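Local coordinates for uncharacterized protein (PDB 3RMQ), which is of unknown function but binds a zinc ion through one histidine and three cysteines in a zinc-finger-like fold, at residues 10-15 with 38-43. The protein carries 1 engineered substitution. Numbering follows the deposited sequence. Where two conformers were deposited one is given.
Sequences QQADGK and ETVTPQ
Gln-10 NE2, which rests against Pro-42 CB at 3.9 Å, is held by two carbonyl oxygens: it donates to Gln-11 O at 2.8 Å in a nearly straight bond (164°) and also to Asp-48 O. The side chain starts anti to the backbone N (chi1 172°) and bends at chi2, bringing the amide back alongside its own strand, at about a right angle to the proline side chain. Glutamine thus satisfies buried carbonyls, while Pro-42 CB and CG offer apolar surface. Ala-12 is small enough for the backbones to close in, with its CA 4.8 Å from Pro-42 CA and its CB 3.6 Å from Val-40 CG2. The other valine branch, CG1, meets Asp-13 CB at 3.6 Å and OD2 of this exposed aspartate at 4.0 Å. A water bridges the backbones, accepting from Asp-13 N (2.8 Å) and donating to Thr-41 O (2.7 Å). Asp-13 and Gly-14 form the corner of a type I' turn with positive phi, which aspartate tolerates fairly well; at Gly-14 a CB would collide with the preceding carbonyl O. This turn joins strands 7-12 and 15-20; Val-40 packs against zinc ligand His-17 on the latter, while Phe-32 of strand 32-33, paired with 39-40, touches side chains of both hairpins.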
loop_
_atom_site.group_PDB
_atom_site.type_symbol
_atom_site.label_atom_id
_atom_site.label_comp_id
_atom_site.label_asym_id
_atom_site.label_seq_id
_atom_site.Cartn_x
_atom_site.Cartn_y
_atom_site.Cartn_z
ATOM N N GLN A 10 8.167 1.332 -3.567
ATOM C CA GLN A 10 8.862 2.614 -3.626
ATOM C C GLN A 10 8.445 3.484 -2.447
ATOM O O GLN A 10 7.242 3.692 -2.232
ATOM C CB GLN A 10 8.533 3.339 -4.955
ATOM C CG GLN A 10 9.057 4.795 -5.030
ATOM C CD GLN A 10 10.577 4.860 -4.941
ATOM O OE1 GLN A 10 11.263 4.178 -5.704
ATOM N NE2 GLN A 10 11.110 5.651 -3.990
ATOM N N GLN A 11 9.420 3.972 -1.691
ATOM C CA GLN A 11 9.105 4.840 -0.531
ATOM C C GLN A 11 8.769 6.232 -1.058
ATOM O O GLN A 11 9.473 6.777 -1.955
ATOM C CB GLN A 11 10.291 4.949 0.415
ATOM C CG GLN A 11 9.959 5.824 1.673
ATOM C CD GLN A 11 11.060 5.786 2.676
ATOM O OE1 GLN A 11 11.180 4.817 3.445
ATOM N NE2 GLN A 11 11.922 6.807 2.660
ATOM N N ALA A 12 7.699 6.829 -0.527
ATOM C CA ALA A 12 7.355 8.204 -0.889
ATOM C C ALA A 12 6.292 8.717 0.052
ATOM O O ALA A 12 5.416 7.969 0.485
ATOM C CB ALA A 12 6.831 8.259 -2.352
ATOM N N ASP A 13 6.426 9.986 0.409
ATOM C CA ASP A 13 5.446 10.644 1.253
ATOM C C ASP A 13 5.202 9.890 2.535
ATOM O O ASP A 13 4.055 9.779 3.002
ATOM C CB ASP A 13 4.119 10.819 0.527
ATOM C CG ASP A 13 3.269 11.921 1.181
ATOM O OD1 ASP A 13 3.846 12.777 1.910
ATOM O OD2 ASP A 13 2.038 11.928 0.984
ATOM N N GLY A 14 6.278 9.393 3.133
ATOM C CA GLY A 14 6.201 8.819 4.452
ATOM C C GLY A 14 5.792 7.349 4.552
ATOM O O GLY A 14 5.673 6.864 5.669
ATOM N N LYS A 15 5.563 6.650 3.442
ATOM C CA LYS A 15 5.306 5.213 3.542
ATOM C C LYS A 15 5.996 4.482 2.430
ATOM O O LYS A 15 6.352 5.075 1.419
ATOM C CB LYS A 15 3.801 4.910 3.394
ATOM C CG LYS A 15 2.837 5.762 4.291
ATOM C CD LYS A 15 1.379 5.400 3.928
ATOM C CE LYS A 15 0.342 6.338 4.558
ATOM N NZ LYS A 15 -0.071 7.415 3.602
ATOM N N GLU A 38 -3.021 6.907 -3.809
ATOM C CA GLU A 38 -2.347 8.168 -3.467
ATOM C C GLU A 38 -1.308 8.529 -4.535
ATOM O O GLU A 38 -0.511 7.683 -4.937
ATOM C CB GLU A 38 -1.651 8.048 -2.107
ATOM C CG GLU A 38 -2.599 7.989 -0.910
ATOM C CD GLU A 38 -3.312 9.309 -0.662
ATOM O OE1 GLU A 38 -2.676 10.231 -0.116
ATOM O OE2 GLU A 38 -4.500 9.418 -1.020
ATOM N N THR A 39 -1.321 9.789 -4.982
ATOM C CA THR A 39 -0.316 10.285 -5.927
ATOM C C THR A 39 0.794 10.896 -5.085
ATOM O O THR A 39 0.550 11.797 -4.255
ATOM C CB THR A 39 -0.904 11.346 -6.875
ATOM O OG1 THR A 39 -1.923 10.730 -7.668
ATOM C CG2 THR A 39 0.184 11.876 -7.805
ATOM N N VAL A 40 2.008 10.372 -5.226
ATOM C CA VAL A 40 3.107 10.753 -4.331
ATOM C C VAL A 40 4.373 10.994 -5.168
ATOM O O VAL A 40 4.460 10.500 -6.292
ATOM C CB VAL A 40 3.396 9.633 -3.293
ATOM C CG1 VAL A 40 2.208 9.523 -2.243
ATOM C CG2 VAL A 40 3.619 8.322 -4.017
ATOM N N THR A 41 5.357 11.699 -4.610
ATOM C CA THR A 41 6.579 12.042 -5.359
ATOM C C THR A 41 7.784 11.715 -4.495
ATOM O O THR A 41 7.907 12.270 -3.409
ATOM C CB THR A 41 6.626 13.555 -5.714
ATOM O OG1 THR A 41 5.483 13.898 -6.497
ATOM C CG2 THR A 41 7.883 13.899 -6.481
ATOM N N PRO A 42 8.671 10.815 -4.969
ATOM C CA PRO A 42 9.882 10.481 -4.211
ATOM C C PRO A 42 10.786 11.697 -4.079
ATOM O O PRO A 42 10.931 12.469 -5.067
ATOM C CB PRO A 42 10.563 9.402 -5.068
ATOM C CG PRO A 42 9.525 8.892 -5.972
ATOM C CD PRO A 42 8.554 10.015 -6.207
ATOM N N GLN A 43 11.335 11.906 -2.876
ATOM C CA GLN A 43 12.209 13.064 -2.580
ATOM C C GLN A 43 13.507 12.598 -1.939
ATOM O O GLN A 43 13.492 11.786 -1.016
ATOM C CB GLN A 43 11.540 14.042 -1.604
ATOM C CG GLN A 43 10.425 14.902 -2.173
ATOM C CD GLN A 43 9.920 15.910 -1.150
ATOM O OE1 GLN A 43 10.554 16.142 -0.116
ATOM N NE2 GLN A 43 8.784 16.507 -1.430
HETATM O O HOH W 1 8.258 11.742 -0.773
#